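Local coordinates for protein beta-N-acetylhexosaminidase (Streptomyces plicatus, PDB 1HP5) that removes terminal beta-linked N-acetylhexosamine units from glycans, probably with the substrate's own acetamido group as nucleophile, as in other family 20 glycoside hydrolases, at residues Leu400-Thr405 against Leu412-Tyr417; Asp396-Asp401 against Glu444-Thr449; Gly255-Ala260 against Ser285-Asp290. One frame throughout, in Å; residues are numbered along the deposited sequence.

Contact 1. Residues Leu400-Thr405 against Leu412-Tyr417; sequences LDMKYT and LSWAGY. With NGT (3ar,5R,6S,7R,7ar-5-hydroxymethyl-2-methyl-5,6,7,7a-tetrahydro-3ah-pyrano[3,2-D]thiazole-6,7-diol), chain F.
Met402 and Leu412 face each other as a single beta bridge that joins two arms of the long loop between strand 389-392 and helix 420-424. Lys403 N donates to Leu412 O at 2.8 Å in an almost straight bond (168°). Leu412 N in turn bonds to Asp401 O, a carbonyl whose exact place is less certain. Beyond the bridge the second arm folds into a type I turn from Ser413 to Gly416.

The apolar part centres on Met402. Its chain bends at chi2 (57°) and again at chi3, curling the thioether across the indole of Trp414. SD lies over the face of the five-membered ring, 4.4 Å from its centroid, in a Met-aromatic contact, while CE rests 3.7 Å from Ala415 CB. Lys403 runs extended alongside Tyr417 and sets CB at the phenol ring's edge, 3.8 Å from Tyr417 CD1. Their polar ends meet through one water held by Lys403 NZ and Tyr417 OH; a second water binds Ser413 OG and, weakly, the same ammonium.

Ligand contacts gather where the two arms come closest to the sugar. The thiazoline's O6 donates to Asp401 OD2 at 2.7 Å and accepts from Trp414 NE1 at 2.9 Å, the indole N-H pointing at it in the ring plane (170°). Leu412 CD1 touches ligand C6 at 3.5 Å. A donor from one arm and an acceptor from the other thus grip a single hydroxyl, which holds the rotation of the hydroxymethyl group and probably makes its recognition depend on the two arms staying paired.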
loop_
_atom_site.group_PDB
_atom_site.type_symbol
_atom_site.label_atom_id
_atom_site.label_comp_id
_atom_site.label_asym_id
_atom_site.label_seq_id
_atom_site.Cartn_x
_atom_site.Cartn_y
_atom_site.Cartn_z
ATOM N N LEU A 400 2.652 -10.294 2.180
ATOM C CA LEU A 400 2.372 -10.281 3.612
ATOM C C LEU A 400 1.537 -11.472 4.069
ATOM O O LEU A 400 1.423 -11.734 5.265
ATOM C CB LEU A 400 1.689 -8.962 3.986
ATOM C CG LEU A 400 2.540 -7.765 3.541
ATOM C CD1 LEU A 400 1.846 -6.453 3.878
ATOM C CD2 LEU A 400 3.905 -7.848 4.235
ATOM N N ASP A 401 0.955 -12.201 3.121
ATOM C CA ASP A 401 0.163 -13.367 3.481
ATOM C C ASP A 401 1.035 -14.611 3.589
ATOM O O ASP A 401 0.563 -15.656 4.015
ATOM C CB ASP A 401 -0.954 -13.607 2.459
ATOM C CG ASP A 401 -0.423 -13.945 1.080
ATOM O OD1 ASP A 401 0.457 -13.208 0.590
ATOM O OD2 ASP A 401 -0.893 -14.938 0.479
ATOM N N MET A 402 2.307 -14.509 3.213
ATOM C CA MET A 402 3.183 -15.681 3.287
ATOM C C MET A 402 3.642 -15.908 4.725
ATOM O O MET A 402 3.994 -14.960 5.427
ATOM C CB MET A 402 4.405 -15.506 2.373
ATOM C CG MET A 402 4.863 -16.800 1.691
ATOM S SD MET A 402 3.524 -17.535 0.713
ATOM C CE MET A 402 3.231 -16.198 -0.491
ATOM N N LYS A 403 3.634 -17.165 5.157
ATOM C CA LYS A 403 4.057 -17.521 6.509
ATOM C C LYS A 403 5.500 -17.127 6.778
ATOM O O LYS A 403 6.340 -17.121 5.872
ATOM C CB LYS A 403 3.910 -19.033 6.735
ATOM C CG LYS A 403 2.471 -19.522 6.752
ATOM C CD LYS A 403 2.391 -21.022 7.015
ATOM C CE LYS A 403 0.931 -21.475 7.126
ATOM N NZ LYS A 403 0.840 -22.945 7.327
ATOM N N TYR A 404 5.779 -16.804 8.036
ATOM C CA TYR A 404 7.117 -16.425 8.471
ATOM C C TYR A 404 7.970 -17.684 8.562
ATOM O O TYR A 404 9.141 -17.691 8.179
ATOM C CB TYR A 404 7.047 -15.781 9.852
ATOM C CG TYR A 404 6.252 -14.506 9.889
ATOM C CD1 TYR A 404 6.787 -13.319 9.397
ATOM C CD2 TYR A 404 4.970 -14.479 10.443
ATOM C CE1 TYR A 404 6.071 -12.132 9.461
ATOM C CE2 TYR A 404 4.244 -13.300 10.508
ATOM C CZ TYR A 404 4.802 -12.130 10.019
ATOM O OH TYR A 404 4.105 -10.953 10.108
ATOM N N THR A 405 7.360 -18.739 9.093
ATOM C CA THR A 405 8.003 -20.037 9.265
ATOM C C THR A 405 6.912 -21.098 9.152
ATOM O O THR A 405 5.725 -20.769 9.055
ATOM C CB THR A 405 8.642 -20.176 10.660
ATOM O OG1 THR A 405 7.607 -20.308 11.640
ATOM C CG2 THR A 405 9.482 -18.955 10.989
ATOM N N LEU A 412 -0.093 -18.381 3.816
ATOM C CA LEU A 412 0.191 -19.467 2.892
ATOM C C LEU A 412 1.678 -19.761 2.883
ATOM O O LEU A 412 2.462 -19.066 3.536
ATOM C CB LEU A 412 -0.283 -19.093 1.484
ATOM C CG LEU A 412 -1.783 -18.800 1.378
ATOM C CD1 LEU A 412 -2.148 -18.454 -0.068
ATOM C CD2 LEU A 412 -2.571 -20.014 1.858
ATOM N N SER A 413 2.071 -20.789 2.140
ATOM C CA SER A 413 3.476 -21.165 2.083
ATOM C C SER A 413 3.888 -21.681 0.716
ATOM O O SER A 413 4.942 -22.296 0.577
ATOM C CB SER A 413 3.765 -22.239 3.130
ATOM O OG SER A 413 2.992 -23.404 2.881
ATOM N N TRP A 414 3.064 -21.432 -0.294
ATOM C CA TRP A 414 3.379 -21.906 -1.628
ATOM C C TRP A 414 4.674 -21.290 -2.137
ATOM O O TRP A 414 5.377 -21.898 -2.940
ATOM C CB TRP A 414 2.234 -21.606 -2.604
ATOM C CG TRP A 414 1.970 -20.148 -2.845
ATOM C CD1 TRP A 414 1.096 -19.344 -2.166
ATOM C CD2 TRP A 414 2.569 -19.327 -3.854
ATOM N NE1 TRP A 414 1.111 -18.074 -2.696
ATOM C CE2 TRP A 414 2.006 -18.036 -3.732
ATOM C CE3 TRP A 414 3.526 -19.558 -4.852
ATOM C CZ2 TRP A 414 2.368 -16.975 -4.575
ATOM C CZ3 TRP A 414 3.886 -18.505 -5.690
ATOM C CH2 TRP A 414 3.307 -17.229 -5.544
ATOM N N ALA A 415 4.992 -20.089 -1.661
ATOM C CA ALA A 415 6.212 -19.407 -2.075
ATOM C C ALA A 415 7.317 -19.626 -1.042
ATOM O O ALA A 415 8.319 -18.909 -1.026
ATOM C CB ALA A 415 5.945 -17.914 -2.238
ATOM N N GLY A 416 7.128 -20.626 -0.185
ATOM C CA GLY A 416 8.108 -20.901 0.849
ATOM C C GLY A 416 7.795 -20.067 2.078
ATOM O O GLY A 416 6.691 -19.543 2.216
ATOM N N TYR A 417 8.763 -19.944 2.976
ATOM C CA TYR A 417 8.576 -19.166 4.191
ATOM C C TYR A 417 9.340 -17.854 4.058
ATOM O O TYR A 417 10.412 -17.815 3.463
ATOM C CB TYR A 417 9.057 -19.983 5.389
ATOM C CG TYR A 417 8.271 -21.262 5.536
ATOM C CD1 TYR A 417 6.909 -21.228 5.841
ATOM C CD2 TYR A 417 8.866 -22.504 5.312
ATOM C CE1 TYR A 417 6.155 -22.399 5.914
ATOM C CE2 TYR A 417 8.119 -23.685 5.384
ATOM C CZ TYR A 417 6.766 -23.621 5.683
ATOM O OH TYR A 417 6.018 -24.771 5.745
HETATM C C1 NGT F . -1.088 -15.457 -6.215
HETATM C C2 NGT F . -2.491 -15.305 -6.876
HETATM C C3 NGT F . -3.567 -14.824 -5.844
HETATM C C4 NGT F . -3.434 -15.516 -4.476
HETATM C C5 NGT F . -1.994 -15.367 -3.941
HETATM C C6 NGT F . -1.760 -16.050 -2.595
HETATM C C7 NGT F . -1.427 -13.499 -7.785
HETATM C C8 NGT F . -1.088 -12.346 -8.699
HETATM N N2 NGT F . -2.373 -14.320 -7.943
HETATM S S1 NGT F . -0.392 -13.740 -6.374
HETATM O O3 NGT F . -4.866 -15.026 -6.377
HETATM O O4 NGT F . -4.355 -14.934 -3.571
HETATM O O5 NGT F . -1.031 -15.941 -4.906
HETATM O O6 NGT F . -0.467 -15.729 -2.081
HETATM O O HOH W 1 0.617 -23.606 3.990
HETATM O O HOH W 2 3.521 -24.587 6.894
#

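Contact 2. Residues Asp396-Asp401 against Glu444-Thr449; sequences DRTYLD and EAPLWT. With NGT (3ar,5R,6S,7R,7ar-5-hydroxymethyl-2-methyl-5,6,7,7a-tetrahydro-3ah-pyrano[3,2-D]thiazole-6,7-diol), chain F.
Thr398 to Asp401 run alongside Glu444 to Trp448 in nearly the same direction, 12° apart, with backbones close enough for Leu400 N to donate to Pro446 O at 2.9 Å. Upstream, Thr398 OG1 donates to Glu444 O at 2.8 Å, lying in the carbonyl plane; a chi1 of 70° aims the hydroxyl there.

On the side turned from the ligand the contact is closely packed by protein alone. Leu400 CB meets Leu447 CD1 at 3.7 Å, and Leu400 CD1 reaches Ala445 CB at 3.9 Å. Tyr179 of helix 173-184 touches both leucines, and Arg465 and Leu466 of helix 465-474 lie against Leu400. Pro446 forms the middle of the seam, its CG 3.6 Å from Tyr399 CE1.

The opposite side faces the ligand pocket rather than protein core. Tyr399 and Trp448 meet obliquely there, ring planes at 45°, with Tyr399 CE2 3.6 Å from Trp448 CD1. The indole offers one face to the sugar: ligand C5 lies over it and O4 sits toward the rim, 3.3 Å from Trp448 CE3. His194 meets the same indole edge-to-face. Asp401 lies side by side with Trp448 and sets OD1 at the ring's edge, 3.3 Å from Trp448 CD1; that oxygen is buried and finds no hydrogen-bond partner in the model. The approach of Tyr399 OH to the thiazoline sulfur is implausibly short, so its details are doubtful.

An aromatic floor at the C-terminal end of strand 440-447, walled by the loop that follows neighbouring strand 389-392, is the site expected of a family 20 TIM barrel, with the sugar lying on Trp448.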
loop_
_atom_site.group_PDB
_atom_site.type_symbol
_atom_site.label_atom_id
_atom_site.label_comp_id
_atom_site.label_asym_id
_atom_site.label_seq_id
_atom_site.Cartn_x
_atom_site.Cartn_y
_atom_site.Cartn_z
ATOM N N ASP A 396 8.112 -14.403 -2.633
ATOM C CA ASP A 396 8.953 -14.876 -1.536
ATOM C C ASP A 396 9.700 -13.704 -0.901
ATOM O O ASP A 396 10.745 -13.880 -0.268
ATOM C CB ASP A 396 9.948 -15.929 -2.033
ATOM C CG ASP A 396 10.856 -15.406 -3.132
ATOM O OD1 ASP A 396 10.578 -14.315 -3.678
ATOM O OD2 ASP A 396 11.846 -16.098 -3.462
ATOM N N ARG A 397 9.151 -12.507 -1.074
ATOM C CA ARG A 397 9.763 -11.307 -0.519
ATOM C C ARG A 397 8.780 -10.351 0.151
ATOM O O ARG A 397 8.905 -10.056 1.338
ATOM C CB ARG A 397 10.506 -10.529 -1.613
ATOM C CG ARG A 397 11.703 -11.239 -2.223
ATOM C CD ARG A 397 12.867 -11.318 -1.249
ATOM N NE ARG A 397 14.071 -11.829 -1.901
ATOM C CZ ARG A 397 15.259 -11.931 -1.314
ATOM N NH1 ARG A 397 15.414 -11.557 -0.048
ATOM N NH2 ARG A 397 16.298 -12.407 -1.996
ATOM N N THR A 398 7.795 -9.877 -0.608
ATOM C CA THR A 398 6.855 -8.890 -0.084
ATOM C C THR A 398 5.405 -9.302 0.146
ATOM O O THR A 398 4.584 -8.465 0.519
ATOM C CB THR A 398 6.854 -7.648 -0.986
ATOM O OG1 THR A 398 6.239 -7.972 -2.238
ATOM C CG2 THR A 398 8.286 -7.188 -1.245
ATOM N N TYR A 399 5.084 -10.572 -0.079
ATOM C CA TYR A 399 3.726 -11.056 0.142
ATOM C C TYR A 399 3.502 -11.168 1.647
ATOM O O TYR A 399 4.092 -12.021 2.310
ATOM C CB TYR A 399 3.537 -12.421 -0.534
ATOM C CG TYR A 399 3.077 -12.318 -1.976
ATOM C CD1 TYR A 399 3.541 -11.294 -2.801
ATOM C CD2 TYR A 399 2.147 -13.218 -2.500
ATOM C CE1 TYR A 399 3.087 -11.154 -4.102
ATOM C CE2 TYR A 399 1.684 -13.090 -3.809
ATOM C CZ TYR A 399 2.157 -12.048 -4.602
ATOM O OH TYR A 399 1.671 -11.858 -5.876
ATOM N N LEU A 400 2.652 -10.294 2.180
ATOM C CA LEU A 400 2.372 -10.281 3.612
ATOM C C LEU A 400 1.537 -11.472 4.069
ATOM O O LEU A 400 1.423 -11.734 5.265
ATOM C CB LEU A 400 1.689 -8.962 3.986
ATOM C CG LEU A 400 2.540 -7.765 3.541
ATOM C CD1 LEU A 400 1.846 -6.453 3.878
ATOM C CD2 LEU A 400 3.905 -7.848 4.235
ATOM N N ASP A 401 0.955 -12.201 3.121
ATOM C CA ASP A 401 0.163 -13.367 3.481
ATOM C C ASP A 401 1.035 -14.611 3.589
ATOM O O ASP A 401 0.563 -15.656 4.015
ATOM C CB ASP A 401 -0.954 -13.607 2.459
ATOM C CG ASP A 401 -0.423 -13.945 1.080
ATOM O OD1 ASP A 401 0.457 -13.208 0.590
ATOM O OD2 ASP A 401 -0.893 -14.938 0.479
ATOM N N GLU A 444 5.661 -3.208 -4.128
ATOM C CA GLU A 444 4.346 -3.335 -3.528
ATOM C C GLU A 444 4.343 -4.503 -2.557
ATOM O O GLU A 444 4.980 -5.524 -2.809
ATOM C CB GLU A 444 3.257 -3.555 -4.586
ATOM C CG GLU A 444 1.875 -3.775 -3.965
ATOM C CD GLU A 444 0.748 -3.679 -4.970
ATOM O OE1 GLU A 444 0.598 -2.609 -5.597
ATOM O OE2 GLU A 444 0.009 -4.672 -5.134
ATOM N N ALA A 445 3.644 -4.329 -1.441
ATOM C CA ALA A 445 3.512 -5.371 -0.434
ATOM C C ALA A 445 2.045 -5.803 -0.479
ATOM O O ALA A 445 1.168 -5.137 0.079
ATOM C CB ALA A 445 3.865 -4.825 0.948
ATOM N N PRO A 446 1.756 -6.912 -1.169
ATOM C CA PRO A 446 0.368 -7.371 -1.251
ATOM C C PRO A 446 -0.027 -8.207 -0.047
ATOM O O PRO A 446 0.779 -8.979 0.478
ATOM C CB PRO A 446 0.340 -8.214 -2.535
ATOM C CG PRO A 446 1.679 -7.932 -3.224
ATOM C CD PRO A 446 2.616 -7.682 -2.080
ATOM N N LEU A 447 -1.272 -8.048 0.386
ATOM C CA LEU A 447 -1.783 -8.825 1.502
ATOM C C LEU A 447 -3.029 -9.560 1.025
ATOM O O LEU A 447 -4.122 -8.986 1.004
ATOM C CB LEU A 447 -2.126 -7.916 2.687
ATOM C CG LEU A 447 -2.703 -8.606 3.927
ATOM C CD1 LEU A 447 -1.868 -9.824 4.294
ATOM C CD2 LEU A 447 -2.744 -7.604 5.086
ATOM N N TRP A 448 -2.854 -10.819 0.619
ATOM C CA TRP A 448 -3.968 -11.642 0.149
ATOM C C TRP A 448 -4.704 -12.173 1.369
ATOM O O TRP A 448 -4.092 -12.431 2.402
ATOM C CB TRP A 448 -3.460 -12.794 -0.722
ATOM C CG TRP A 448 -2.671 -12.309 -1.894
ATOM C CD1 TRP A 448 -1.315 -12.185 -1.978
ATOM C CD2 TRP A 448 -3.198 -11.815 -3.127
ATOM N NE1 TRP A 448 -0.963 -11.642 -3.191
ATOM C CE2 TRP A 448 -2.101 -11.405 -3.917
ATOM C CE3 TRP A 448 -4.497 -11.677 -3.645
ATOM C CZ2 TRP A 448 -2.258 -10.865 -5.203
ATOM C CZ3 TRP A 448 -4.657 -11.140 -4.923
ATOM C CH2 TRP A 448 -3.538 -10.742 -5.687
ATOM N N THR A 449 -6.013 -12.365 1.249
ATOM C CA THR A 449 -6.781 -12.784 2.412
ATOM C C THR A 449 -7.480 -14.141 2.423
ATOM O O THR A 449 -8.515 -14.302 3.076
ATOM C CB THR A 449 -7.799 -11.685 2.759
ATOM O OG1 THR A 449 -8.644 -11.442 1.628
ATOM C CG2 THR A 449 -7.064 -10.380 3.111
HETATM C C1 NGT F . -1.088 -15.457 -6.215
HETATM C C2 NGT F . -2.491 -15.305 -6.876
HETATM C C3 NGT F . -3.567 -14.824 -5.844
HETATM C C4 NGT F . -3.434 -15.516 -4.476
HETATM C C5 NGT F . -1.994 -15.367 -3.941
HETATM C C6 NGT F . -1.760 -16.050 -2.595
HETATM C C7 NGT F . -1.427 -13.499 -7.785
HETATM C C8 NGT F . -1.088 -12.346 -8.699
HETATM N N2 NGT F . -2.373 -14.320 -7.943
HETATM S S1 NGT F . -0.392 -13.740 -6.374
HETATM O O3 NGT F . -4.866 -15.026 -6.377
HETATM O O4 NGT F . -4.355 -14.934 -3.571
HETATM O O5 NGT F . -1.031 -15.941 -4.906
HETATM O O6 NGT F . -0.467 -15.729 -2.081
#

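Contact 3. Residues Gly255-Ala260 against Ser285-Asp290; sequences GHTNAA and SSLCVD. With NGT (3ar,5R,6S,7R,7ar-5-hydroxymethyl-2-methyl-5,6,7,7a-tetrahydro-3ah-pyrano[3,2-D]thiazole-6,7-diol), chain F.
With chi1 at 63°, Ser285 swings OG between its own backbone N and carbonyl carbon, which presents the hydroxyl to the backbone of the other segment. Thr257 N donates to Ser285 OG at 3.0 Å (147°). Thr257 likewise sets OG1 between its N and carbonyl carbon, where the hydroxyl bonds to Pro254 O, and this leaves CG2 for Leu287.

Thr257 and Leu287 cross at about a right angle, with Thr257 CG2 3.9 Å from Leu287 CG; Leu261 of helix 258-263 and Phe332 also touch this leucine. Polar contact continues nearer the ligand. His256 N lies close to Ser285 OG at a poor angle and instead donates to a water at 3.1 Å, which donates to Ser285 O at 2.8 Å. Ser285 O also receives a CA-H contact from Gly255 CA at 3.6 Å. Farther along, Ser286 OG reaches forward to a lone pair of Leu287 O, 2.8 Å away, and bonds to Thr324 as well.

The CB of His256 points away from 285-290, and its ring sets CE1 3.1 Å from ligand O3, oblique to that oxygen. Asp197 holds its ND1 and Glu320 its NE2, so both ring nitrogens are satisfied and the ring's rotation is fixed.

Ser285 OG also bonds to Asp198 OD1, the oxygen that accepts Asn258 N at the start of helix 258-263. Replacing Ser285 by an alanine removes the hydroxyl and would probably leave Thr257 N without this acceptor and Asp198 with one partner fewer, making the turn that carries His256 less firmly held. One buried hydroxyl thus links a carboxylate to the backbone at the helix start, a second-shell tie behind a histidine that lies beside the sugar.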
loop_
_atom_site.group_PDB
_atom_site.type_symbol
_atom_site.label_atom_id
_atom_site.label_comp_id
_atom_site.label_asym_id
_atom_site.label_seq_id
_atom_site.Cartn_x
_atom_site.Cartn_y
_atom_site.Cartn_z
ATOM N N GLY A 255 -8.819 -14.064 -15.859
ATOM C CA GLY A 255 -8.903 -15.106 -14.846
ATOM C C GLY A 255 -9.393 -14.544 -13.518
ATOM O O GLY A 255 -9.632 -13.337 -13.414
ATOM N N HIS A 256 -9.542 -15.402 -12.507
ATOM C CA HIS A 256 -10.016 -14.965 -11.189
ATOM C C HIS A 256 -11.315 -14.172 -11.341
ATOM O O HIS A 256 -11.527 -13.156 -10.669
ATOM C CB HIS A 256 -8.952 -14.095 -10.513
ATOM C CG HIS A 256 -7.805 -14.876 -9.953
ATOM N ND1 HIS A 256 -7.869 -15.516 -8.735
ATOM C CD2 HIS A 256 -6.578 -15.150 -10.459
ATOM C CE1 HIS A 256 -6.732 -16.151 -8.513
ATOM N NE2 HIS A 256 -5.931 -15.947 -9.544
ATOM N N THR A 257 -12.187 -14.660 -12.213
ATOM C CA THR A 257 -13.447 -13.986 -12.501
ATOM C C THR A 257 -14.718 -14.755 -12.137
ATOM O O THR A 257 -15.798 -14.414 -12.615
ATOM C CB THR A 257 -13.506 -13.637 -14.000
ATOM O OG1 THR A 257 -13.124 -14.789 -14.768
ATOM C CG2 THR A 257 -12.548 -12.502 -14.324
ATOM N N ASN A 258 -14.618 -15.765 -11.278
ATOM C CA ASN A 258 -15.816 -16.533 -10.948
ATOM C C ASN A 258 -16.982 -15.746 -10.361
ATOM O O ASN A 258 -18.134 -16.040 -10.674
ATOM C CB ASN A 258 -15.507 -17.698 -10.011
ATOM C CG ASN A 258 -16.621 -18.732 -10.010
ATOM O OD1 ASN A 258 -16.822 -19.434 -11.003
ATOM N ND2 ASN A 258 -17.368 -18.811 -8.914
ATOM N N ALA A 259 -16.704 -14.756 -9.514
ATOM C CA ALA A 259 -17.788 -13.976 -8.919
ATOM C C ALA A 259 -18.650 -13.349 -10.015
ATOM O O ALA A 259 -19.883 -13.359 -9.937
ATOM C CB ALA A 259 -17.225 -12.898 -8.005
ATOM N N ALA A 260 -17.997 -12.810 -11.038
ATOM C CA ALA A 260 -18.709 -12.194 -12.150
ATOM C C ALA A 260 -19.431 -13.262 -12.965
ATOM O O ALA A 260 -20.610 -13.112 -13.290
ATOM C CB ALA A 260 -17.736 -11.432 -13.036
ATOM N N SER A 285 -11.254 -20.286 -13.409
ATOM C CA SER A 285 -12.198 -19.379 -14.052
ATOM C C SER A 285 -11.628 -18.600 -15.224
ATOM O O SER A 285 -10.434 -18.302 -15.274
ATOM C CB SER A 285 -12.730 -18.377 -13.029
ATOM O OG SER A 285 -11.666 -17.574 -12.548
ATOM N N SER A 286 -12.505 -18.245 -16.154
ATOM C CA SER A 286 -12.103 -17.476 -17.317
ATOM C C SER A 286 -13.286 -16.808 -17.990
ATOM O O SER A 286 -14.327 -17.428 -18.180
ATOM C CB SER A 286 -11.410 -18.374 -18.343
ATOM O OG SER A 286 -11.180 -17.654 -19.541
ATOM N N LEU A 287 -13.125 -15.538 -18.340
ATOM C CA LEU A 287 -14.175 -14.829 -19.046
ATOM C C LEU A 287 -14.234 -15.517 -20.406
ATOM O O LEU A 287 -13.300 -16.238 -20.771
ATOM C CB LEU A 287 -13.802 -13.360 -19.224
ATOM C CG LEU A 287 -13.810 -12.481 -17.972
ATOM C CD1 LEU A 287 -13.397 -11.064 -18.346
ATOM C CD2 LEU A 287 -15.205 -12.487 -17.358
ATOM N N CYS A 288 -15.315 -15.311 -21.150
ATOM C CA CYS A 288 -15.433 -15.936 -22.459
ATOM C C CYS A 288 -14.853 -15.020 -23.530
ATOM O O CYS A 288 -15.515 -14.096 -24.007
ATOM C CB CYS A 288 -16.897 -16.267 -22.778
ATOM S SG CYS A 288 -17.024 -17.308 -24.269
ATOM N N VAL A 289 -13.604 -15.282 -23.904
ATOM C CA VAL A 289 -12.907 -14.482 -24.900
ATOM C C VAL A 289 -13.601 -14.470 -26.268
ATOM O O VAL A 289 -13.411 -13.545 -27.053
ATOM C CB VAL A 289 -11.452 -14.984 -25.073
ATOM C CG1 VAL A 289 -10.697 -14.107 -26.070
ATOM C CG2 VAL A 289 -10.743 -14.973 -23.731
ATOM N N ASP A 290 -14.422 -15.480 -26.530
ATOM C CA ASP A 290 -15.125 -15.615 -27.809
ATOM C C ASP A 290 -16.423 -14.812 -27.958
ATOM O O ASP A 290 -16.895 -14.608 -29.076
ATOM C CB ASP A 290 -15.448 -17.091 -28.069
ATOM C CG ASP A 290 -14.314 -18.017 -27.674
ATOM O OD1 ASP A 290 -13.944 -18.031 -26.478
ATOM O OD2 ASP A 290 -13.795 -18.734 -28.557
HETATM C C1 NGT F . -1.088 -15.457 -6.215
HETATM C C2 NGT F . -2.491 -15.305 -6.876
HETATM C C3 NGT F . -3.567 -14.824 -5.844
HETATM C C4 NGT F . -3.434 -15.516 -4.476
HETATM C C5 NGT F . -1.994 -15.367 -3.941
HETATM C C6 NGT F . -1.760 -16.050 -2.595
HETATM C C7 NGT F . -1.427 -13.499 -7.785
HETATM C C8 NGT F . -1.088 -12.346 -8.699
HETATM N N2 NGT F . -2.373 -14.320 -7.943
HETATM S S1 NGT F . -0.392 -13.740 -6.374
HETATM O O3 NGT F . -4.866 -15.026 -6.377
HETATM O O4 NGT F . -4.355 -14.934 -3.571
HETATM O O5 NGT F . -1.031 -15.941 -4.906
HETATM O O6 NGT F . -0.467 -15.729 -2.081
HETATM O O HOH W 3 -8.372 -18.163 -13.350
#

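Overall arrangement
All three contacts belong to the catalytic TIM barrel, and each touches the same bound thiazoline. Contact 3 comes first along the chain, in the region between strands 246-250 and 313-315; contacts 1 and 2 follow, both starting from the loop after strand 389-392. These two share Leu400 and Asp401, their centres 9 Å apart, and meet directly where Trp414 packs on Tyr399. Contact 2 ties the loop to strand 440-447, while contact 1 folds it back on itself. Contact 3 lies elsewhere round the pocket, its centre about 24 Å from contact 2 and 27 Å from contact 1, so the sugar lies between, and is approached by, widely separated barrel loops.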